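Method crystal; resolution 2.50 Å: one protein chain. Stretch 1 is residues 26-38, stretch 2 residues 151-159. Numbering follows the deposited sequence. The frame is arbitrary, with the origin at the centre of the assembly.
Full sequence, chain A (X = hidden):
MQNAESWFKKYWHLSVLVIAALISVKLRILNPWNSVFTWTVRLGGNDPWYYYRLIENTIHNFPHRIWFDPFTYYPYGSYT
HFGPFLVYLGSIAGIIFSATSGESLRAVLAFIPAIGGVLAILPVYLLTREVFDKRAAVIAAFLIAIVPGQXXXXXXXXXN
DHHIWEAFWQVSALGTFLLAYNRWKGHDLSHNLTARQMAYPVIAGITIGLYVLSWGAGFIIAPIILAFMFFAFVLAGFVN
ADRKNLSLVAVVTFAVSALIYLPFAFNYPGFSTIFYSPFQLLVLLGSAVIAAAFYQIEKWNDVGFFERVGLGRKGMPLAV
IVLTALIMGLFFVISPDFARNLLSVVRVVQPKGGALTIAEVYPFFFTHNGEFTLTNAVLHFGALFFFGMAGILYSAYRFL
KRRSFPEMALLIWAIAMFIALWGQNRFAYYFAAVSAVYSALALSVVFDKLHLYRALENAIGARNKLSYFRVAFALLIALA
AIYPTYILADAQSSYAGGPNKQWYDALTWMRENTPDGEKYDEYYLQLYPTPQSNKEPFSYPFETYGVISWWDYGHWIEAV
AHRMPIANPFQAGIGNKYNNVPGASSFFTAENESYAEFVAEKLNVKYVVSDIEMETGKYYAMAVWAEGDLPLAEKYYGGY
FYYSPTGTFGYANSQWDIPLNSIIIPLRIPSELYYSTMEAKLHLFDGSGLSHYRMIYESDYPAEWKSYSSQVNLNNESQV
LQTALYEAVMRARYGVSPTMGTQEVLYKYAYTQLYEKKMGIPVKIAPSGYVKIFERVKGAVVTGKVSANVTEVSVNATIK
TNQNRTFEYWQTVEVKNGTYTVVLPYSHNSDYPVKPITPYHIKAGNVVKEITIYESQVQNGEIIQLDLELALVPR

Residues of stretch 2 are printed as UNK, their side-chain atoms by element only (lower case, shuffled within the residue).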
ATOM      1  N   LYS A  26      -4.197 -19.336  15.979  1.00 60.91           N
ATOM      2  CA  LYS A  26      -5.279 -19.877  15.160  1.00 63.66           C
ATOM      3  C   LYS A  26      -5.732 -18.821  14.164  1.00 57.29           C
ATOM      4  O   LYS A  26      -5.871 -19.094  12.974  1.00 55.21           O
ATOM      5  CB  LYS A  26      -6.454 -20.337  16.045  1.00 61.43           C
ATOM      6  CG  LYS A  26      -7.641 -20.953  15.289  1.00 60.19           C
ATOM      7  CD  LYS A  26      -8.743 -19.922  15.017  1.00 58.29           C
ATOM      8  CE  LYS A  26     -10.006 -20.554  14.438  1.00 52.32           C
ATOM      9  NZ  LYS A  26      -9.804 -21.263  13.161  1.00 52.63           N
ATOM     10  N   LEU A  27      -5.927 -17.608  14.667  1.00 60.58           N
ATOM     11  CA  LEU A  27      -6.353 -16.474  13.849  1.00 58.45           C
ATOM     12  C   LEU A  27      -5.276 -16.009  12.863  1.00 52.82           C
ATOM     13  O   LEU A  27      -5.567 -15.730  11.706  1.00 52.63           O
ATOM     14  CB  LEU A  27      -6.802 -15.309  14.745  1.00 59.24           C
ATOM     15  CG  LEU A  27      -8.302 -15.010  14.823  1.00 58.65           C
ATOM     16  CD1 LEU A  27      -9.112 -16.279  14.728  1.00 56.86           C
ATOM     17  CD2 LEU A  27      -8.644 -14.250  16.097  1.00 60.00           C
ATOM     18  N   ARG A  28      -4.023 -15.939  13.290  1.00 57.82           N
ATOM     19  CA  ARG A  28      -3.012 -15.307  12.433  1.00 56.59           C
ATOM     20  C   ARG A  28      -2.153 -16.228  11.570  1.00 57.94           C
ATOM     21  O   ARG A  28      -1.658 -15.812  10.526  1.00 61.12           O
ATOM     22  CB  ARG A  28      -2.150 -14.347  13.253  1.00 49.87           C
ATOM     23  CG  ARG A  28      -2.917 -13.124  13.686  1.00 50.43           C
ATOM     24  CD  ARG A  28      -2.515 -12.661  15.073  1.00 61.29           C
ATOM     25  NE  ARG A  28      -3.534 -11.779  15.637  1.00 65.78           N
ATOM     26  CZ  ARG A  28      -3.332 -10.498  15.886  1.00 70.45           C
ATOM     27  NH1 ARG A  28      -2.146  -9.984  15.647  1.00 75.08           N
ATOM     28  NH2 ARG A  28      -4.297  -9.743  16.385  1.00 72.67           N
ATOM     29  N   ILE A  29      -1.986 -17.471  12.003  1.00 58.45           N
ATOM     30  CA  ILE A  29      -1.155 -18.428  11.276  1.00 54.92           C
ATOM     31  C   ILE A  29      -2.000 -19.495  10.580  1.00 58.02           C
ATOM     32  O   ILE A  29      -1.728 -19.869   9.439  1.00 62.06           O
ATOM     33  CB  ILE A  29      -0.122 -19.081  12.219  1.00 51.73           C
ATOM     34  CG1 ILE A  29       0.751 -17.995  12.856  1.00 50.49           C
ATOM     35  CG2 ILE A  29       0.715 -20.129  11.494  1.00 51.72           C
ATOM     36  CD1 ILE A  29       2.060 -18.496  13.416  1.00 53.00           C
ATOM     37  N   LEU A  30      -3.039 -19.962  11.265  1.00 59.88           N
ATOM     38  CA  LEU A  30      -3.845 -21.100  10.796  1.00 63.82           C
ATOM     39  C   LEU A  30      -4.965 -20.726   9.828  1.00 60.29           C
ATOM     40  O   LEU A  30      -5.115 -21.339   8.771  1.00 60.50           O
ATOM     41  CB  LEU A  30      -4.436 -21.861  11.985  1.00 62.97           C
ATOM     42  CG  LEU A  30      -3.728 -23.108  12.511  1.00 61.78           C
ATOM     43  CD1 LEU A  30      -2.211 -23.020  12.407  1.00 62.13           C
ATOM     44  CD2 LEU A  30      -4.159 -23.359  13.948  1.00 62.48           C
ATOM     45  N   ASN A  31      -5.766 -19.738  10.200  1.00 59.69           N
ATOM     46  CA  ASN A  31      -6.849 -19.276   9.333  1.00 62.68           C
ATOM     47  C   ASN A  31      -6.466 -18.945   7.873  1.00 60.02           C
ATOM     48  O   ASN A  31      -7.115 -19.442   6.952  1.00 67.11           O
ATOM     49  CB  ASN A  31      -7.610 -18.118   9.988  1.00 63.69           C
ATOM     50  CG  ASN A  31      -8.786 -18.591  10.802  1.00 72.12           C
ATOM     51  OD1 ASN A  31      -8.630 -19.382  11.734  1.00 75.23           O
ATOM     52  ND2 ASN A  31      -9.978 -18.115  10.455  1.00 77.96           N
ATOM     53  N   PRO A  32      -5.412 -18.126   7.652  1.00 50.26           N
ATOM     54  CA  PRO A  32      -5.135 -17.789   6.252  1.00 49.84           C
ATOM     55  C   PRO A  32      -4.054 -18.672   5.624  1.00 49.81           C
ATOM     56  O   PRO A  32      -3.585 -18.345   4.537  1.00 51.29           O
ATOM     57  CB  PRO A  32      -4.619 -16.352   6.355  1.00 47.86           C
ATOM     58  CG  PRO A  32      -3.826 -16.369   7.639  1.00 46.34           C
ATOM     59  CD  PRO A  32      -4.555 -17.340   8.569  1.00 48.22           C
ATOM     60  N   TRP A  33      -3.675 -19.761   6.291  1.00 46.03           N
ATOM     61  CA  TRP A  33      -2.588 -20.626   5.830  1.00 45.28           C
ATOM     62  C   TRP A  33      -2.611 -20.956   4.321  1.00 52.80           C
ATOM     63  O   TRP A  33      -1.573 -20.899   3.648  1.00 55.59           O
ATOM     64  CB  TRP A  33      -2.563 -21.923   6.655  1.00 40.78           C
ATOM     65  CG  TRP A  33      -1.451 -22.820   6.271  1.00 40.60           C
ATOM     66  CD1 TRP A  33      -1.430 -23.704   5.233  1.00 41.75           C
ATOM     67  CD2 TRP A  33      -0.175 -22.927   6.917  1.00 49.46           C
ATOM     68  NE1 TRP A  33      -0.221 -24.355   5.192  1.00 47.72           N
ATOM     69  CE2 TRP A  33       0.569 -23.899   6.213  1.00 50.27           C
ATOM     70  CE3 TRP A  33       0.410 -22.291   8.021  1.00 51.67           C
ATOM     71  CZ2 TRP A  33       1.873 -24.250   6.574  1.00 54.64           C
ATOM     72  CZ3 TRP A  33       1.698 -22.641   8.383  1.00 54.83           C
ATOM     73  CH2 TRP A  33       2.421 -23.613   7.661  1.00 56.44           C
ATOM     74  N   ASN A  34      -3.780 -21.299   3.791  1.00 54.02           N
ATOM     75  CA  ASN A  34      -3.861 -21.718   2.391  1.00 53.62           C
ATOM     76  C   ASN A  34      -3.898 -20.551   1.403  1.00 57.29           C
ATOM     77  O   ASN A  34      -3.738 -20.746   0.199  1.00 64.94           O
ATOM     78  CB  ASN A  34      -5.025 -22.698   2.158  1.00 45.72           C
ATOM     79  CG  ASN A  34      -4.832 -24.023   2.891  1.00 52.27           C
ATOM     80  OD1 ASN A  34      -3.736 -24.591   2.901  1.00 59.23           O
ATOM     81  ND2 ASN A  34      -5.897 -24.515   3.516  1.00 51.04           N
ATOM     82  N   SER A  35      -4.107 -19.342   1.911  1.00 49.03           N
ATOM     83  CA  SER A  35      -3.993 -18.157   1.064  1.00 55.41           C
ATOM     84  C   SER A  35      -2.525 -17.734   0.888  1.00 49.39           C
ATOM     85  O   SER A  35      -2.157 -17.135  -0.120  1.00 46.72           O
ATOM     86  CB  SER A  35      -4.806 -16.988   1.626  1.00 56.60           C
ATOM     87  OG  SER A  35      -6.122 -17.376   1.943  1.00 63.08           O
ATOM     88  N   VAL A  36      -1.704 -18.040   1.886  1.00 45.93           N
ATOM     89  CA  VAL A  36      -0.284 -17.725   1.854  1.00 43.12           C
ATOM     90  C   VAL A  36       0.514 -18.856   1.206  1.00 47.86           C
ATOM     91  O   VAL A  36       1.374 -18.622   0.349  1.00 52.48           O
ATOM     92  CB  VAL A  36       0.239 -17.423   3.269  1.00 43.43           C
ATOM     93  CG1 VAL A  36       1.743 -17.141   3.248  1.00 40.99           C
ATOM     94  CG2 VAL A  36      -0.538 -16.240   3.892  1.00 30.04           C
ATOM     95  N   PHE A  37       0.221 -20.092   1.589  1.00 52.40           N
ATOM     96  CA  PHE A  37       0.909 -21.217   0.963  1.00 47.83           C
ATOM     97  C   PHE A  37       0.079 -21.866  -0.147  1.00 48.90           C
ATOM     98  O   PHE A  37      -0.556 -22.894   0.054  1.00 51.51           O
ATOM     99  CB  PHE A  37       1.393 -22.217   2.018  1.00 40.66           C
ATOM    100  CG  PHE A  37       2.275 -21.585   3.059  1.00 45.67           C
ATOM    101  CD1 PHE A  37       3.591 -21.234   2.754  1.00 49.01           C
ATOM    102  CD2 PHE A  37       1.780 -21.284   4.319  1.00 46.84           C
ATOM    103  CE1 PHE A  37       4.410 -20.613   3.699  1.00 44.00           C
ATOM    104  CE2 PHE A  37       2.591 -20.667   5.277  1.00 51.46           C
ATOM    105  CZ  PHE A  37       3.907 -20.331   4.964  1.00 48.98           C
ATOM    106  N   THR A  38       0.107 -21.231  -1.319  1.00 45.19           N
ATOM    107  CA  THR A  38      -0.618 -21.694  -2.496  1.00 45.37           C
ATOM    108  C   THR A  38       0.367 -22.045  -3.585  1.00 45.83           C
ATOM    109  O   THR A  38       1.430 -22.619  -3.320  1.00 48.30           O
ATOM    110  CB  THR A  38      -1.494 -20.605  -3.095  1.00 47.55           C
ATOM    111  OG1 THR A  38      -1.596 -19.502  -2.185  1.00 59.69           O
ATOM    112  CG2 THR A  38      -2.868 -21.137  -3.455  1.00 42.96           C
ATOM    113  N   UNK A 151      -5.582  -3.778  12.511  1.00 43.97           N
ATOM    114  CA  UNK A 151      -4.568  -4.310  13.404  1.00 44.03           C
ATOM    115  C   UNK A 151      -4.367  -5.789  13.166  1.00 48.84           C
ATOM    116  O   UNK A 151      -3.244  -6.267  13.194  1.00 50.46           O
ATOM    117  c   UNK A 151      -4.412  -5.988  16.377  1.00 40.27           C
ATOM    118  c   UNK A 151      -4.051  -4.755  15.839  1.00 37.89           C
ATOM    119  c   UNK A 151      -2.026  -4.813  17.191  1.00 46.55           C
ATOM    120  c   UNK A 151      -4.942  -4.060  14.856  1.00 37.30           C
ATOM    121  c   UNK A 151      -3.589  -6.640  17.314  1.00 42.27           C
ATOM    122  c   UNK A 151      -2.865  -4.167  16.263  1.00 45.24           C
ATOM    123  c   UNK A 151      -2.395  -6.050  17.720  1.00 43.09           C
ATOM    124  N   UNK A 152      -5.459  -6.510  12.932  1.00 51.05           N
ATOM    125  CA  UNK A 152      -5.384  -7.935  12.608  1.00 47.96           C
ATOM    126  C   UNK A 152      -4.924  -8.183  11.167  1.00 47.55           C
ATOM    127  O   UNK A 152      -4.050  -9.027  10.924  1.00 51.96           O
ATOM    128  c   UNK A 152      -6.055 -10.975  13.433  1.00 48.19           C
ATOM    129  c   UNK A 152      -6.843 -10.089  12.460  1.00 48.22           C
ATOM    130  c   UNK A 152      -8.295 -10.520  12.384  1.00 50.52           C
ATOM    131  c   UNK A 152      -6.741  -8.613  12.847  1.00 48.10           C
ATOM    132  N   UNK A 153      -5.512  -7.459  10.214  1.00 41.05           N
ATOM    133  CA  UNK A 153      -5.193  -7.675   8.803  1.00 41.57           C
ATOM    134  C   UNK A 153      -3.704  -7.500   8.509  1.00 44.96           C
ATOM    135  O   UNK A 153      -3.148  -8.204   7.676  1.00 49.17           O
ATOM    136  n   UNK A 153      -9.684  -6.525   7.072  1.00 89.40           N
ATOM    137  c   UNK A 153      -7.478  -7.266   7.755  1.00 65.24           C
ATOM    138  c   UNK A 153      -8.404  -6.187   7.220  1.00 84.66           C
ATOM    139  c   UNK A 153      -6.045  -6.774   7.912  1.00 44.74           C
ATOM    140  o   UNK A 153      -7.976  -5.059   6.951  1.00 90.65           O
ATOM    141  N   UNK A 154      -3.062  -6.584   9.228  1.00 44.41           N
ATOM    142  CA  UNK A 154      -1.634  -6.312   9.075  1.00 45.36           C
ATOM    143  C   UNK A 154      -0.745  -7.097  10.042  1.00 45.11           C
ATOM    144  O   UNK A 154       0.418  -6.761  10.252  1.00 42.18           O
ATOM    145  c   UNK A 154      -1.949  -2.621   8.156  1.00 51.34           C
ATOM    146  n   UNK A 154      -2.150   0.136   7.510  1.00 70.58           N
ATOM    147  c   UNK A 154      -2.705  -0.765   6.705  1.00 75.45           C
ATOM    148  n   UNK A 154      -3.342  -0.376   5.608  1.00 76.53           N
ATOM    149  c   UNK A 154      -1.405  -4.811   9.217  1.00 45.32           C
ATOM    150  c   UNK A 154      -1.958  -4.084   8.020  1.00 44.48           C
ATOM    151  n   UNK A 154      -2.624  -2.061   6.991  1.00 69.60           N
ATOM    152  N   UNK A 155      -1.297  -8.176  10.588  1.00 45.59           N
ATOM    153  CA  UNK A 155      -0.668  -8.915  11.673  1.00 46.29           C
ATOM    154  C   UNK A 155      -0.845 -10.406  11.406  1.00 46.95           C
ATOM    155  O   UNK A 155      -0.544 -11.272  12.230  1.00 47.90           O
ATOM    156  c   UNK A 155      -1.353  -8.524  12.973  1.00 44.59           C
ATOM    157  o   UNK A 155      -0.585  -8.899  14.080  1.00 58.49           O
ATOM    158  N   UNK A 156      -1.350 -10.672  10.215  1.00 46.00           N
ATOM    159  CA  UNK A 156      -1.670 -12.002   9.727  1.00 47.04           C
ATOM    160  C   UNK A 156      -0.439 -12.618   9.040  1.00 49.10           C
ATOM    161  O   UNK A 156       0.481 -11.892   8.636  1.00 47.45           O
ATOM    162  c   UNK A 156      -2.867 -11.877   8.741  1.00 58.90           C
ATOM    163  c   UNK A 156      -4.055 -12.664   9.240  1.00 60.77           C
ATOM    164  c   UNK A 156      -4.535 -12.158  10.549  1.00 65.03           C
ATOM    165  c   UNK A 156      -2.511 -12.247   7.323  1.00 58.45           C
ATOM    166  N   UNK A 157      -0.414 -13.948   8.933  1.00 49.26           N
ATOM    167  CA  UNK A 157       0.593 -14.669   8.147  1.00 48.92           C
ATOM    168  C   UNK A 157       0.825 -13.971   6.802  1.00 49.11           C
ATOM    169  O   UNK A 157      -0.129 -13.681   6.068  1.00 45.51           O
ATOM    170  c   UNK A 157       2.446 -17.098   7.746  1.00 42.90           C
ATOM    171  c   UNK A 157       0.466 -18.237   6.735  1.00 44.98           C
ATOM    172  c   UNK A 157       0.092 -16.089   7.861  1.00 51.19           C
ATOM    173  c   UNK A 157       0.953 -17.354   7.854  1.00 46.54           C
ATOM    174  N   UNK A 158       2.084 -13.693   6.472  1.00 41.46           N
ATOM    175  CA  UNK A 158       2.387 -13.152   5.157  1.00 31.18           C
ATOM    176  C   UNK A 158       2.344 -11.637   5.017  1.00 43.96           C
ATOM    177  O   UNK A 158       2.939 -11.105   4.078  1.00 41.02           O
ATOM    178  N   UNK A 159       1.655 -10.923   5.912  1.00 45.36           N
ATOM    179  CA  UNK A 159       1.654  -9.470   5.793  1.00 38.42           C
ATOM    180  C   UNK A 159       2.830  -8.834   6.518  1.00 42.20           C
ATOM    181  O   UNK A 159       2.662  -8.067   7.475  1.00 37.93           O
ATOM    182  c   UNK A 159       0.637  -6.333   5.968  1.00 36.83           C
ATOM    183  c   UNK A 159       0.440  -5.127   5.274  1.00 31.29           C
ATOM    184  c   UNK A 159       0.084  -7.523   5.510  1.00 38.03           C
ATOM    185  c   UNK A 159      -0.628  -7.517   4.316  1.00 35.67           C
ATOM    186  c   UNK A 159      -0.831  -6.337   3.612  1.00 32.29           C
ATOM    187  c   UNK A 159       0.342  -8.815   6.229  1.00 33.44           C
ATOM    188  c   UNK A 159      -0.288  -5.130   4.092  1.00 32.17           C
TER

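Position 151 has seven side-chain carbons, one leading into a ring of six, with no hetero atom. One ring carbon lies 3.3 Å from NH2 of R28. An all-carbon six-membered ring without a hydroxyl identifies phenylalanine, F151. Its CA-to-CB bond runs sideways to stretch 1, yet the ring reaches near the edge of the R28 guanidinium.

Position 152 carries four carbons, forked at the second. One terminal carbon comes within 3.4 Å of NE of R28, over one face of the guanidinium. A fork one carbon beyond CB means leucine, L152. Guanidinium faces hydrogen-bond poorly, so a methyl group, here CD1, can pack against one at little cost.

Position 153 shows three carbons, the third bearing one oxygen and one nitrogen: an amide at the end of a two-carbon arm, hence glutamine, Q153. It lies out of reach of stretch 1 and is partly exposed, which suits a polar amide.

At position 154 three carbons lead to a nitrogen, then to a carbon holding two more nitrogens. This guanidinium marks arginine, R154. The chain leaves helical geometry here, and the long side chain, also partly exposed, makes no contact with stretch 1.

Position 155 has one carbon and one oxygen, the oxygen 2.5 Å from NH1 of R28. A lone hydroxymethyl group is serine, S155. The oxygen lies near the guanidinium plane, but the angle is too poor for a hydrogen bond. A small side chain fits this buried spot.

Position 156 has four carbons forked at the first, with one arm two carbons long. The end of that arm sits 3.7 Å from CG of R28. Branching at CB with unequal arms defines isoleucine, I156. Its CG1 also meets CG of P32 at 4.0 Å, so an apolar side chain suits this buried position.

Position 157 again has four carbons, forked at the second. CB lies 3.9 Å from CG of P32, and one terminal carbon is 3.6 Å from CB of V36 and 3.5 Å from CE2 of F37. This is leucine, L157; its CA-to-CB bond points toward stretch 1, and CD1 also comes 4.3 Å from CE3 of W33. A branched, wholly apolar side chain suits this buried site.

Position 158 has no side-chain atoms and is therefore glycine, G158. With phi positive at 89°, a CB would jam against the preceding carbonyl oxygen and sit only 3.2 Å from CG2 of V36.

Position 159 has one carbon and a six-carbon ring, making it phenylalanine, F159. Its ring leads away from stretch 1, so this contact places no demand on it.

The contact works through one backbone hydrogen bond, from N of L157 to O of R28 at 2.7 Å, flanked by side-chain packing. R28 extends along F151, L152, S155 and I156, while L157 packs among P32, W33, V36 and F37. These two residues have the most area covered, together nearly half of the 549 Å² interface.

Stretch 2 (151-159) FLQRSILGF
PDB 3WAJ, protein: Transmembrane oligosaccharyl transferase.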